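Long-range contacts in esterase (Rhizomucor miehei CAU432, PDB 4WY8), which hydrolyses carboxylic esters and, as an alpha/beta hydrolase, probably does so through a serine nucleophile: residues Gly47-Tyr52 with Val104-Val109; Ile66-Thr71 with Leu136-Trp141; Gly187-Tyr192 with Asp308-Trp313; Tyr211-Lys216 with Ile289-Phe294; Ala242-Leu247 with Leu274-Asn279. All blocks are in the same frame, centred on the assembly; numbering follows the deposited sequence.

Interaction 1. Residues Gly47-Tyr52 with Val104-Val109; sequences GLPDVY and VYELTV
T108, whose methyl touches V51, grips the carbonyl oxygen of V104 twice: T108 OG1 donates to V104 O at 2.7 Å from one face of the carbonyl plane, and its backbone N reaches the same oxygen from the opposite face. T108 OG1 also bonds T71 OG1 on the neighbouring strand. A threonine suits this place because, with its hydroxyl so engaged, CG2 can still lie 4.0 Å from V51 CG1. The rest of the contact gathers round Y105. V51 CG2 stands over the centre of one ring face, 3.7 Å from the Y105 centroid and 10° off the normal, a CH-pi contact. V51 CG1, anti to its own carbonyl carbon (chi1 -59°), reaches V109 as well as T108. L48 CG approaches Y105 CD2 obliquely at 3.9 Å. The rigid ring of P49 fits the helix surface: P49 CB packs against V109 CG1 at 3.8 Å, while CG lies 3.3 Å from E106 OE2. The other carboxylate oxygen of E106 makes a salt bridge to R110. No hydrogen bond links 47-52 to 104-109, so the hold rests on CH-pi and apolar packing, with T108 OG1 and E106 OE1 bonded to other partners.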
# COMPACT_ATOMS: atom_id res chain seq x y z
N GLY A 47 7.48 11.90 -20.76
CA GLY A 47 6.96 12.19 -19.44
C GLY A 47 8.00 12.11 -18.34
O GLY A 47 7.68 12.10 -17.15
N LEU A 48 9.27 12.06 -18.73
CA LEU A 48 10.35 12.02 -17.77
C LEU A 48 10.46 13.39 -17.06
O LEU A 48 10.63 14.41 -17.70
CB LEU A 48 11.64 11.64 -18.49
CG LEU A 48 12.82 11.01 -17.74
CD1 LEU A 48 12.45 9.73 -16.99
CD2 LEU A 48 13.91 10.75 -18.76
N PRO A 49 10.36 13.40 -15.72
CA PRO A 49 10.45 14.64 -14.95
C PRO A 49 11.81 15.30 -15.10
O PRO A 49 12.79 14.61 -15.36
CB PRO A 49 10.23 14.19 -13.50
CG PRO A 49 9.65 12.83 -13.58
CD PRO A 49 10.21 12.23 -14.84
N ASP A 50 11.84 16.61 -14.97
CA ASP A 50 13.07 17.39 -14.97
C ASP A 50 13.72 17.41 -13.59
O ASP A 50 13.04 17.67 -12.58
CB ASP A 50 12.76 18.82 -15.39
CG ASP A 50 12.32 18.92 -16.82
OD1 ASP A 50 12.95 18.28 -17.69
OD2 ASP A 50 11.31 19.62 -17.06
N VAL A 51 15.02 17.15 -13.54
CA VAL A 51 15.71 17.16 -12.26
C VAL A 51 17.02 17.90 -12.39
O VAL A 51 17.60 17.97 -13.47
CB VAL A 51 15.99 15.72 -11.71
CG1 VAL A 51 14.68 14.91 -11.51
CG2 VAL A 51 16.97 14.97 -12.61
N TYR A 52 17.47 18.44 -11.28
CA TYR A 52 18.83 18.93 -11.15
C TYR A 52 19.72 17.75 -10.80
O TYR A 52 19.53 17.14 -9.75
CB TYR A 52 18.90 20.03 -10.08
CG TYR A 52 20.29 20.58 -9.90
CD1 TYR A 52 20.67 21.77 -10.50
CD2 TYR A 52 21.24 19.89 -9.16
CE1 TYR A 52 21.96 22.27 -10.35
CE2 TYR A 52 22.54 20.38 -9.01
CZ TYR A 52 22.89 21.57 -9.61
OH TYR A 52 24.17 22.04 -9.45
N VAL A 104 14.00 6.78 -10.29
CA VAL A 104 14.72 7.76 -9.50
C VAL A 104 14.25 9.20 -9.76
O VAL A 104 14.00 9.96 -8.82
CB VAL A 104 16.25 7.64 -9.76
CG1 VAL A 104 16.98 8.88 -9.28
CG2 VAL A 104 16.82 6.37 -9.08
N TYR A 105 14.06 9.56 -11.02
CA TYR A 105 13.57 10.92 -11.32
C TYR A 105 12.18 11.12 -10.75
O TYR A 105 11.90 12.18 -10.11
CB TYR A 105 13.56 11.20 -12.83
CG TYR A 105 14.91 11.46 -13.47
CD1 TYR A 105 16.09 10.99 -12.88
CD2 TYR A 105 15.01 12.16 -14.67
CE1 TYR A 105 17.34 11.22 -13.48
CE2 TYR A 105 16.26 12.40 -15.29
CZ TYR A 105 17.41 11.92 -14.68
OH TYR A 105 18.65 12.14 -15.27
N GLU A 106 11.31 10.11 -10.92
CA GLU A 106 9.94 10.22 -10.35
C GLU A 106 9.94 10.33 -8.82
O GLU A 106 9.21 11.13 -8.25
CB GLU A 106 9.09 9.01 -10.78
CG GLU A 106 8.60 9.05 -12.23
CD GLU A 106 7.58 10.15 -12.53
OE1 GLU A 106 6.95 10.71 -11.60
OE2 GLU A 106 7.39 10.45 -13.74
N LEU A 107 10.73 9.49 -8.17
CA LEU A 107 10.84 9.54 -6.71
C LEU A 107 11.35 10.91 -6.25
O LEU A 107 10.85 11.51 -5.31
CB LEU A 107 11.78 8.42 -6.25
CG LEU A 107 11.97 8.25 -4.74
CD1 LEU A 107 10.64 7.96 -3.97
CD2 LEU A 107 13.03 7.18 -4.47
N THR A 108 12.36 11.39 -6.95
CA THR A 108 12.93 12.70 -6.69
C THR A 108 11.87 13.78 -6.70
O THR A 108 11.76 14.54 -5.72
CB THR A 108 14.00 13.06 -7.73
OG1 THR A 108 15.10 12.13 -7.66
CG2 THR A 108 14.49 14.50 -7.49
N VAL A 109 11.08 13.87 -7.77
CA VAL A 109 10.14 15.00 -7.79
C VAL A 109 8.88 14.76 -6.98
O VAL A 109 8.26 15.72 -6.48
CB VAL A 109 9.72 15.39 -9.23
CG1 VAL A 109 10.97 15.73 -10.06
CG2 VAL A 109 8.95 14.26 -9.88

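Interaction 2. Residues Ile66-Thr71 with Leu136-Trp141; sequences IELTIT and LDAVVW
Both I66 and L68 carry CG1 or CG anti to the carbonyl carbon, and an extended second torsion then puts I66 CD1 (chi2 167°) and L68 CD1 (chi2 179°) at the far ends of their chains, against helix 130-143. I66 CD1 lies 3.6 Å from D137 CB, the two side chains crossing at about a right angle. The aspartate thus gives its aliphatic carbon to the contact. L68 forks: its CD2 branch touches A138 CB at 4.1 Å, and CD1 comes obliquely to W141 CE3 at 4.5 Å. A138 suits its place because its single methyl fills little space where the helix faces the strand. Branched and long apolar chains on the strand span the remaining gap, the segment axes being 9.8 Å apart at closest, with 62° between their directions. This is helix-on-sheet packing of an alpha/beta hydrolase, and I58 and V118 of the adjoining strands 51-59 and 114-118 extend the apolar layer. Lacking any hydrogen bond between the two segments, the contact depends on burying methyl and aromatic carbon; the aspartate takes part through its CB, while its carboxylate, through OD2, makes a salt bridge to R60 outside the two segments.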
# COMPACT_ATOMS: atom_id res chain seq x y z
N ILE A 66 33.99 6.17 -4.36
CA ILE A 66 32.59 5.79 -4.51
C ILE A 66 31.93 6.86 -5.36
O ILE A 66 32.05 8.07 -5.08
CB ILE A 66 31.90 5.62 -3.16
CG1 ILE A 66 32.63 4.55 -2.35
CG2 ILE A 66 30.47 5.16 -3.34
CD1 ILE A 66 32.24 4.51 -0.92
N GLU A 67 31.29 6.44 -6.45
CA GLU A 67 30.55 7.36 -7.29
C GLU A 67 29.08 7.48 -6.89
O GLU A 67 28.35 6.49 -6.87
CB GLU A 67 30.67 6.95 -8.76
CG GLU A 67 32.12 6.76 -9.22
CD GLU A 67 32.96 8.01 -9.01
OE1 GLU A 67 32.43 9.12 -9.28
OE2 GLU A 67 34.13 7.91 -8.59
N LEU A 68 28.68 8.71 -6.60
CA LEU A 68 27.31 9.07 -6.25
C LEU A 68 26.67 9.87 -7.37
O LEU A 68 27.33 10.74 -7.97
CB LEU A 68 27.28 9.90 -4.97
CG LEU A 68 28.05 9.32 -3.78
CD1 LEU A 68 27.94 10.28 -2.60
CD2 LEU A 68 27.57 7.94 -3.40
N THR A 69 25.42 9.56 -7.69
CA THR A 69 24.60 10.40 -8.58
C THR A 69 23.48 11.01 -7.75
O THR A 69 22.64 10.30 -7.21
CB THR A 69 24.03 9.57 -9.77
OG1 THR A 69 25.11 8.89 -10.42
CG2 THR A 69 23.36 10.44 -10.77
N ILE A 70 23.48 12.33 -7.61
CA ILE A 70 22.50 13.00 -6.77
C ILE A 70 21.49 13.78 -7.59
O ILE A 70 21.86 14.70 -8.33
CB ILE A 70 23.19 13.96 -5.80
CG1 ILE A 70 24.33 13.24 -5.08
CG2 ILE A 70 22.17 14.55 -4.82
CD1 ILE A 70 25.19 14.15 -4.25
N THR A 71 20.21 13.43 -7.45
CA THR A 71 19.18 14.16 -8.19
C THR A 71 18.29 14.94 -7.23
O THR A 71 18.00 14.47 -6.14
CB THR A 71 18.33 13.20 -9.08
OG1 THR A 71 17.91 12.09 -8.29
CG2 THR A 71 19.15 12.65 -10.26
N LEU A 136 27.38 1.21 2.65
CA LEU A 136 27.48 1.63 4.04
C LEU A 136 28.35 2.87 4.11
O LEU A 136 27.96 3.86 4.72
CB LEU A 136 28.07 0.50 4.90
CG LEU A 136 28.33 0.87 6.36
CD1 LEU A 136 27.05 1.15 7.18
CD2 LEU A 136 29.14 -0.25 7.00
N ASP A 137 29.48 2.85 3.41
CA ASP A 137 30.34 4.03 3.38
C ASP A 137 29.62 5.27 2.84
O ASP A 137 29.86 6.40 3.29
CB ASP A 137 31.58 3.77 2.53
CG ASP A 137 32.66 3.02 3.29
OD1 ASP A 137 32.56 2.89 4.53
OD2 ASP A 137 33.63 2.57 2.63
N ALA A 138 28.77 5.08 1.83
CA ALA A 138 27.99 6.18 1.28
C ALA A 138 26.98 6.76 2.28
O ALA A 138 26.87 7.98 2.43
CB ALA A 138 27.28 5.73 0.03
N VAL A 139 26.24 5.89 2.96
CA VAL A 139 25.32 6.35 4.00
C VAL A 139 26.06 7.10 5.12
O VAL A 139 25.64 8.18 5.55
CB VAL A 139 24.53 5.18 4.63
CG1 VAL A 139 23.69 5.66 5.82
CG2 VAL A 139 23.65 4.49 3.57
N VAL A 140 27.18 6.53 5.57
CA VAL A 140 28.00 7.15 6.61
C VAL A 140 28.48 8.52 6.17
O VAL A 140 28.49 9.46 6.96
CB VAL A 140 29.22 6.26 6.98
CG1 VAL A 140 30.22 7.03 7.85
CG2 VAL A 140 28.77 4.99 7.66
N TRP A 141 28.86 8.63 4.90
CA TRP A 141 29.29 9.90 4.34
C TRP A 141 28.15 10.93 4.35
O TRP A 141 28.33 12.06 4.79
CB TRP A 141 29.83 9.71 2.93
CG TRP A 141 30.52 10.93 2.37
CD1 TRP A 141 31.86 11.20 2.41
CD2 TRP A 141 29.91 12.03 1.68
NE1 TRP A 141 32.11 12.41 1.81
CE2 TRP A 141 30.94 12.94 1.35
CE3 TRP A 141 28.60 12.35 1.32
CZ2 TRP A 141 30.70 14.14 0.67
CZ3 TRP A 141 28.36 13.54 0.64
CH2 TRP A 141 29.40 14.42 0.33

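Interaction 3. Residues Gly187-Tyr192 with Asp308-Trp313; sequences GQVLIY and DHIVAW
The V189 and W313 side chains run antiparallel, one beside the other, and this puts V189 CG2 3.5 Å from W313 CZ3, oblique to the indole. The tryptophan has CG anti to its backbone N (chi1 -178°), and its six-membered ring reaches the backbone of G187 and Q188. G187 CA faces the rim of the indole, close to the ring plane, 4.3 Å from W313 CH2; a residue without a side chain suits a spot where the indole comes so near the backbone. Q188 O also stands close, 3.7 Å from W313 CH2. One helical turn earlier, I310 meets the strand differently. Its side chain is set roughly perpendicular to that of I191, and the two CD1 methyls, I310 CD1 and I191 CD1, are 3.8 Å apart. The strand is an inner one of the alpha/beta hydrolase sheet, and helix 301-322, the last helix of the chain, covers it nearly antiparallel, at 163° between segment axes. V189 CG1 completes the strand's share, 4.3 Å from I310 CD1. Beta-branched valine and isoleucine suit both the extended strand and the apolar layer it presents. R252 makes a cation-pi contact with W313, while H309 of the same helix stacks on H309 of the second subunit.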
# COMPACT_ATOMS: atom_id res chain seq x y z
N GLY A 187 14.87 5.26 8.27
CA GLY A 187 13.83 4.48 7.63
C GLY A 187 14.44 3.63 6.54
O GLY A 187 15.45 4.00 5.94
N GLN A 188 13.82 2.49 6.28
CA GLN A 188 14.31 1.64 5.21
C GLN A 188 13.11 1.26 4.35
O GLN A 188 12.05 0.91 4.87
CB GLN A 188 15.02 0.39 5.78
CG GLN A 188 14.13 -0.50 6.62
CD GLN A 188 14.88 -1.67 7.27
OE1 GLN A 188 15.63 -2.39 6.60
NE2 GLN A 188 14.63 -1.90 8.57
N VAL A 189 13.25 1.40 3.03
CA VAL A 189 12.21 0.97 2.09
C VAL A 189 12.69 -0.20 1.25
O VAL A 189 13.62 -0.05 0.44
CB VAL A 189 11.78 2.09 1.12
CG1 VAL A 189 10.75 1.55 0.11
CG2 VAL A 189 11.26 3.32 1.89
N LEU A 190 12.04 -1.35 1.44
CA LEU A 190 12.48 -2.58 0.75
C LEU A 190 11.46 -3.00 -0.32
O LEU A 190 10.36 -3.45 -0.02
CB LEU A 190 12.69 -3.73 1.74
CG LEU A 190 13.49 -3.49 3.03
CD1 LEU A 190 13.61 -4.80 3.81
CD2 LEU A 190 14.86 -2.90 2.75
N ILE A 191 11.84 -2.80 -1.58
CA ILE A 191 10.97 -3.12 -2.70
C ILE A 191 11.35 -4.47 -3.27
O ILE A 191 12.44 -4.63 -3.81
CB ILE A 191 11.06 -2.07 -3.80
CG1 ILE A 191 10.78 -0.68 -3.21
CG2 ILE A 191 10.09 -2.39 -4.93
CD1 ILE A 191 11.04 0.45 -4.19
N TYR A 192 10.41 -5.40 -3.19
CA TYR A 192 10.60 -6.83 -3.45
C TYR A 192 12.06 -7.27 -3.30
O TYR A 192 12.73 -7.59 -4.28
CB TYR A 192 10.03 -7.22 -4.84
CG TYR A 192 10.28 -6.28 -6.04
CD1 TYR A 192 11.56 -5.86 -6.37
CD2 TYR A 192 9.23 -5.88 -6.86
CE1 TYR A 192 11.79 -5.03 -7.47
CE2 TYR A 192 9.44 -5.03 -7.97
CZ TYR A 192 10.72 -4.62 -8.28
OH TYR A 192 10.95 -3.80 -9.39
N ASP A 308 3.64 6.58 -5.27
CA ASP A 308 2.83 7.50 -4.47
C ASP A 308 2.69 7.01 -3.00
O ASP A 308 2.73 7.79 -2.04
CB ASP A 308 1.45 7.70 -5.11
CG ASP A 308 1.51 8.53 -6.40
OD1 ASP A 308 2.51 9.27 -6.60
OD2 ASP A 308 0.55 8.43 -7.20
N HIS A 309 2.53 5.70 -2.87
CA HIS A 309 2.49 5.05 -1.56
C HIS A 309 3.79 5.24 -0.77
O HIS A 309 3.77 5.68 0.40
CB HIS A 309 2.21 3.58 -1.76
CG HIS A 309 2.04 2.83 -0.49
ND1 HIS A 309 1.79 1.48 -0.46
CD2 HIS A 309 2.08 3.24 0.80
CE1 HIS A 309 1.67 1.09 0.81
NE2 HIS A 309 1.84 2.14 1.58
N ILE A 310 4.91 4.91 -1.40
CA ILE A 310 6.22 5.10 -0.79
C ILE A 310 6.41 6.54 -0.33
O ILE A 310 6.91 6.79 0.76
CB ILE A 310 7.35 4.73 -1.78
CG1 ILE A 310 7.39 3.20 -1.99
CG2 ILE A 310 8.71 5.19 -1.28
CD1 ILE A 310 8.28 2.79 -3.13
N VAL A 311 5.99 7.48 -1.17
CA VAL A 311 6.13 8.88 -0.82
C VAL A 311 5.26 9.24 0.38
O VAL A 311 5.73 9.96 1.28
CB VAL A 311 5.78 9.77 -2.01
CG1 VAL A 311 5.69 11.26 -1.58
CG2 VAL A 311 6.81 9.58 -3.10
N ALA A 312 4.02 8.75 0.43
CA ALA A 312 3.17 9.02 1.60
C ALA A 312 3.81 8.49 2.89
O ALA A 312 3.81 9.15 3.95
CB ALA A 312 1.79 8.39 1.40
N TRP A 313 4.36 7.29 2.81
CA TRP A 313 5.03 6.67 3.96
C TRP A 313 6.29 7.41 4.40
O TRP A 313 6.54 7.53 5.59
CB TRP A 313 5.38 5.23 3.63
CG TRP A 313 6.03 4.47 4.74
CD1 TRP A 313 5.42 3.70 5.69
CD2 TRP A 313 7.44 4.36 4.98
NE1 TRP A 313 6.37 3.13 6.52
CE2 TRP A 313 7.61 3.52 6.11
CE3 TRP A 313 8.57 4.90 4.36
CZ2 TRP A 313 8.87 3.21 6.62
CZ3 TRP A 313 9.83 4.58 4.87
CH2 TRP A 313 9.97 3.74 5.99

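Interaction 4. Residues Tyr211-Lys216 with Ile289-Phe294; sequences YYLTRK and IIHGIF
L213 and H291 join two loops in a buried, mostly apolar contact beside the probable active site, one loop leading into helix 215-225 and the other running on from the short, weakly bonded strand about 289-290, whose I290 also takes part. L213 CD2 stands almost exactly above the imidazole centre, 3.5 Å from the H291 centroid and 3° off the ring normal, a CH-pi contact. H291 has its NE2 hydrogen-bonded to S164 OG and its ND1 to D261 OD2, consistent with the Ser-His-Asp catalytic triad of this family. A leucine suits this spot because its methyl covers the ring face without competing for either nitrogen. The backbones are linked through water: it accepts from H291 N at 3.0 Å and lies 2.6 Å from Y211 O. I290 divides its branches between the two tyrosines. Its CG2 meets the ring edge of Y211, 4.0 Å from Y211 CD1, and its CD1 lies 3.8 Å from Y212 CB. The Y212 ring lies obliquely by the turn, with CD2 3.3 Å from H291 O and CE2 4.0 Å from G292 CA. Glycine suits that turn (phi 102°), since a CB on G292 would run into Y212 CE2 and the preceding carbonyl oxygen. Helix 9-17 packs on Y212 and I290 through I14, helix 215-225 backs L213 with M218 and F221, and helix 301-322 packs against the flanking I289 and F294.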
# COMPACT_ATOMS: atom_id res chain seq x y z
N TYR A 211 7.88 -15.15 -15.73
CA TYR A 211 7.52 -13.90 -15.06
C TYR A 211 8.70 -12.93 -14.92
O TYR A 211 8.88 -12.28 -13.86
CB TYR A 211 6.92 -14.19 -13.70
CG TYR A 211 5.62 -14.99 -13.73
CD1 TYR A 211 4.40 -14.36 -13.86
CD2 TYR A 211 5.63 -16.39 -13.63
CE1 TYR A 211 3.20 -15.09 -13.86
CE2 TYR A 211 4.46 -17.13 -13.64
CZ TYR A 211 3.24 -16.47 -13.76
OH TYR A 211 2.06 -17.18 -13.77
N TYR A 212 9.50 -12.87 -15.99
CA TYR A 212 10.61 -11.93 -16.15
C TYR A 212 11.81 -12.24 -15.25
O TYR A 212 12.89 -12.55 -15.75
CB TYR A 212 10.11 -10.50 -15.93
CG TYR A 212 11.12 -9.41 -16.20
CD1 TYR A 212 11.53 -9.12 -17.49
CD2 TYR A 212 11.67 -8.67 -15.15
CE1 TYR A 212 12.46 -8.12 -17.75
CE2 TYR A 212 12.60 -7.68 -15.39
CZ TYR A 212 12.99 -7.40 -16.69
OH TYR A 212 13.92 -6.42 -16.93
N LEU A 213 11.64 -12.16 -13.93
CA LEU A 213 12.68 -12.65 -13.02
C LEU A 213 12.47 -14.15 -12.84
O LEU A 213 11.42 -14.55 -12.38
CB LEU A 213 12.66 -11.95 -11.65
CG LEU A 213 13.68 -12.51 -10.63
CD1 LEU A 213 15.11 -12.29 -11.12
CD2 LEU A 213 13.53 -11.87 -9.25
N THR A 214 13.45 -14.96 -13.20
CA THR A 214 13.31 -16.41 -13.14
C THR A 214 14.23 -17.00 -12.07
O THR A 214 15.17 -16.34 -11.61
CB THR A 214 13.65 -17.03 -14.50
OG1 THR A 214 15.01 -16.71 -14.82
CG2 THR A 214 12.76 -16.44 -15.59
N ARG A 215 13.99 -18.25 -11.71
CA ARG A 215 14.87 -18.95 -10.78
C ARG A 215 16.25 -19.05 -11.39
O ARG A 215 17.26 -18.79 -10.72
CB ARG A 215 14.32 -20.34 -10.50
CG ARG A 215 15.26 -21.27 -9.75
CD ARG A 215 14.76 -22.72 -9.85
NE ARG A 215 13.78 -23.03 -8.83
CZ ARG A 215 12.69 -23.77 -9.03
NH1 ARG A 215 12.42 -24.30 -10.22
NH2 ARG A 215 11.85 -23.98 -8.03
N LYS A 216 16.30 -19.37 -12.67
CA LYS A 216 17.56 -19.50 -13.38
C LYS A 216 18.43 -18.26 -13.22
O LYS A 216 19.63 -18.32 -12.93
CB LYS A 216 17.28 -19.79 -14.85
CG LYS A 216 18.46 -20.39 -15.55
CD LYS A 216 18.11 -20.82 -16.97
CE LYS A 216 19.20 -21.76 -17.47
NZ LYS A 216 20.57 -21.26 -17.10
N ILE A 289 1.08 -7.87 -10.07
CA ILE A 289 2.32 -7.36 -10.63
C ILE A 289 3.45 -8.36 -10.55
O ILE A 289 3.43 -9.32 -9.78
CB ILE A 289 2.80 -6.05 -9.93
CG1 ILE A 289 3.17 -6.31 -8.48
CG2 ILE A 289 1.75 -4.97 -10.02
CD1 ILE A 289 3.95 -5.18 -7.87
N ILE A 290 4.46 -8.12 -11.38
CA ILE A 290 5.65 -8.93 -11.38
C ILE A 290 6.84 -8.15 -10.89
O ILE A 290 6.80 -6.92 -10.76
CB ILE A 290 5.98 -9.48 -12.78
CG1 ILE A 290 6.11 -8.32 -13.79
CG2 ILE A 290 4.92 -10.50 -13.20
CD1 ILE A 290 6.85 -8.69 -15.10
N HIS A 291 7.90 -8.89 -10.62
CA HIS A 291 9.19 -8.31 -10.33
C HIS A 291 9.72 -7.52 -11.53
O HIS A 291 9.56 -7.93 -12.68
CB HIS A 291 10.15 -9.43 -9.94
CG HIS A 291 11.40 -8.96 -9.26
ND1 HIS A 291 11.61 -9.10 -7.90
CD2 HIS A 291 12.54 -8.42 -9.76
CE1 HIS A 291 12.80 -8.63 -7.59
NE2 HIS A 291 13.39 -8.21 -8.70
N GLY A 292 10.39 -6.40 -11.25
CA GLY A 292 11.15 -5.68 -12.26
C GLY A 292 10.51 -4.42 -12.85
O GLY A 292 11.03 -3.84 -13.81
N ILE A 293 9.43 -3.95 -12.23
CA ILE A 293 8.77 -2.79 -12.80
C ILE A 293 9.57 -1.50 -12.57
O ILE A 293 9.30 -0.49 -13.22
CB ILE A 293 7.34 -2.66 -12.27
CG1 ILE A 293 7.28 -2.58 -10.75
CG2 ILE A 293 6.53 -3.87 -12.73
CD1 ILE A 293 5.83 -2.54 -10.25
N PHE A 294 10.56 -1.52 -11.68
CA PHE A 294 11.31 -0.30 -11.38
C PHE A 294 12.69 -0.18 -12.04
O PHE A 294 13.44 0.77 -11.76
CB PHE A 294 11.45 -0.14 -9.86
CG PHE A 294 10.15 0.12 -9.18
CD1 PHE A 294 9.46 1.31 -9.40
CD2 PHE A 294 9.59 -0.83 -8.33
CE1 PHE A 294 8.24 1.55 -8.77
CE2 PHE A 294 8.37 -0.61 -7.70
CZ PHE A 294 7.70 0.59 -7.92
O HOH W 1 8.14 -11.73 -11.44

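Interaction 5. Residues Ala242-Leu247 with Leu274-Asn279; sequences ASIDDL and LIEAGN
L247 and I244, the residues with most surface buried here, both close on A277, just past the end of helix 264-276. I244 CG2 lies 3.8 Å from A277 CB, with CG1 anti to the carbonyl carbon (chi1 -56°) and CD1 running on to E276 CB at 4.0 Å. Isoleucine suits the place because its two branches can cover two successive residues; its side chain lies nearly square across that of E276. L247 CB sits 4.1 Å from A277 CB and 4.2 Å from L274 CD2. The small methyl of A277 lets the backbones come close, and I244 O is 3.5 Å from A277 CB. One hydrogen bond joins the segments: N279 ND2 donates to L247 O at 2.8 Å, nearly straight (166°), with the acceptor almost in the plane of the amide. ND2 also gives a longer bond to L274 O, which N279 N reaches too. The asparagine is thus placed where helix 264-276 ends in a Schellman motif, with G278 as its C-prime residue, a position whose positive phi glycine adopts readily. Across the contact, S243 and D246 form a capping box at the start of the short, weakly bonded helix about 244-247. K273 and Y270 of helix 264-276 also pack on L247, L274 lies against V281 of the edge strand 281-286, and K6 of the second subunit packs on E276.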
# COMPACT_ATOMS: atom_id res chain seq x y z
N ALA A 242 18.92 -14.22 9.68
CA ALA A 242 19.23 -13.55 10.95
C ALA A 242 18.28 -14.00 12.05
O ALA A 242 17.13 -14.36 11.80
CB ALA A 242 19.17 -12.04 10.79
N SER A 243 18.77 -13.98 13.29
CA SER A 243 17.90 -14.25 14.43
C SER A 243 17.08 -13.01 14.74
O SER A 243 17.43 -11.89 14.33
CB SER A 243 18.73 -14.63 15.65
OG SER A 243 19.42 -13.47 16.09
N ILE A 244 16.01 -13.19 15.51
CA ILE A 244 15.15 -12.10 15.93
C ILE A 244 15.96 -11.03 16.68
O ILE A 244 15.81 -9.83 16.44
CB ILE A 244 14.01 -12.62 16.82
CG1 ILE A 244 13.24 -13.71 16.08
CG2 ILE A 244 13.09 -11.50 17.24
CD1 ILE A 244 12.76 -13.27 14.68
N ASP A 245 16.86 -11.47 17.55
CA ASP A 245 17.71 -10.52 18.27
C ASP A 245 18.67 -9.75 17.35
O ASP A 245 19.01 -8.59 17.63
CB ASP A 245 18.52 -11.23 19.36
CG ASP A 245 17.80 -11.23 20.71
OD1 ASP A 245 16.66 -11.76 20.79
OD2 ASP A 245 18.37 -10.69 21.68
N ASP A 246 19.14 -10.39 16.29
CA ASP A 246 19.97 -9.68 15.33
C ASP A 246 19.23 -8.48 14.70
O ASP A 246 19.85 -7.51 14.32
CB ASP A 246 20.43 -10.63 14.22
CG ASP A 246 21.56 -11.57 14.66
OD1 ASP A 246 22.32 -11.23 15.60
OD2 ASP A 246 21.69 -12.66 14.05
N LEU A 247 17.90 -8.59 14.60
CA LEU A 247 17.08 -7.65 13.82
C LEU A 247 16.37 -6.59 14.69
O LEU A 247 15.67 -5.71 14.17
CB LEU A 247 16.02 -8.43 13.03
CG LEU A 247 16.59 -9.36 11.95
CD1 LEU A 247 15.49 -10.19 11.32
CD2 LEU A 247 17.40 -8.58 10.94
N LEU A 274 10.91 -9.06 11.03
CA LEU A 274 11.10 -7.70 11.53
C LEU A 274 10.01 -7.32 12.53
O LEU A 274 10.27 -6.61 13.49
CB LEU A 274 11.13 -6.68 10.38
CG LEU A 274 12.33 -6.71 9.42
CD1 LEU A 274 12.15 -5.67 8.31
CD2 LEU A 274 13.60 -6.44 10.19
N ILE A 275 8.79 -7.79 12.28
CA ILE A 275 7.69 -7.57 13.21
C ILE A 275 7.94 -8.30 14.54
O ILE A 275 7.85 -7.67 15.60
CB ILE A 275 6.34 -8.03 12.61
CG1 ILE A 275 5.97 -7.17 11.39
CG2 ILE A 275 5.20 -7.98 13.63
CD1 ILE A 275 4.78 -7.70 10.60
N GLU A 276 8.30 -9.59 14.50
CA GLU A 276 8.65 -10.31 15.74
C GLU A 276 9.70 -9.57 16.55
O GLU A 276 9.63 -9.54 17.78
CB GLU A 276 9.20 -11.72 15.47
CG GLU A 276 8.18 -12.83 15.47
CD GLU A 276 8.82 -14.21 15.58
OE1 GLU A 276 8.84 -14.94 14.56
OE2 GLU A 276 9.28 -14.56 16.69
N ALA A 277 10.66 -8.95 15.87
CA ALA A 277 11.73 -8.23 16.54
C ALA A 277 11.31 -6.86 17.09
O ALA A 277 12.16 -6.07 17.51
CB ALA A 277 12.89 -8.09 15.60
N GLY A 278 10.01 -6.55 17.03
CA GLY A 278 9.50 -5.33 17.64
C GLY A 278 9.76 -4.06 16.83
O GLY A 278 9.76 -2.94 17.37
N ASN A 279 9.99 -4.21 15.53
CA ASN A 279 10.24 -3.03 14.73
C ASN A 279 8.95 -2.40 14.24
O ASN A 279 7.91 -3.03 14.28
CB ASN A 279 11.17 -3.38 13.56
CG ASN A 279 12.59 -3.66 14.02
OD1 ASN A 279 13.28 -2.75 14.54
ND2 ASN A 279 13.06 -4.90 13.83

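In the fold
From the N terminus, interaction 1 opens at 47-52 and interaction 2 at 66-71, before 104-109 closes the first loop and 136-141 the second, so the two cross. Together they tie the first two, adjacent strands of the sheet to helices 101-111 and 130-143, and they touch at T71. The other three nest. Interaction 3 opens at 187-192, interaction 4 at 211-216 and interaction 5 at 242-247; they close in reverse order, at 274-279, 289-294 and 308-313. Interaction 3 therefore encloses interactions 4 and 5, joining an inner strand to the last helix. Interaction 4 joins the loop before helix 215-225 to the H291 loop, where Y192 OH of interaction 3 probably hydrogen-bonds; interaction 5 joins short helix 244-247 to the end of helix 264-276.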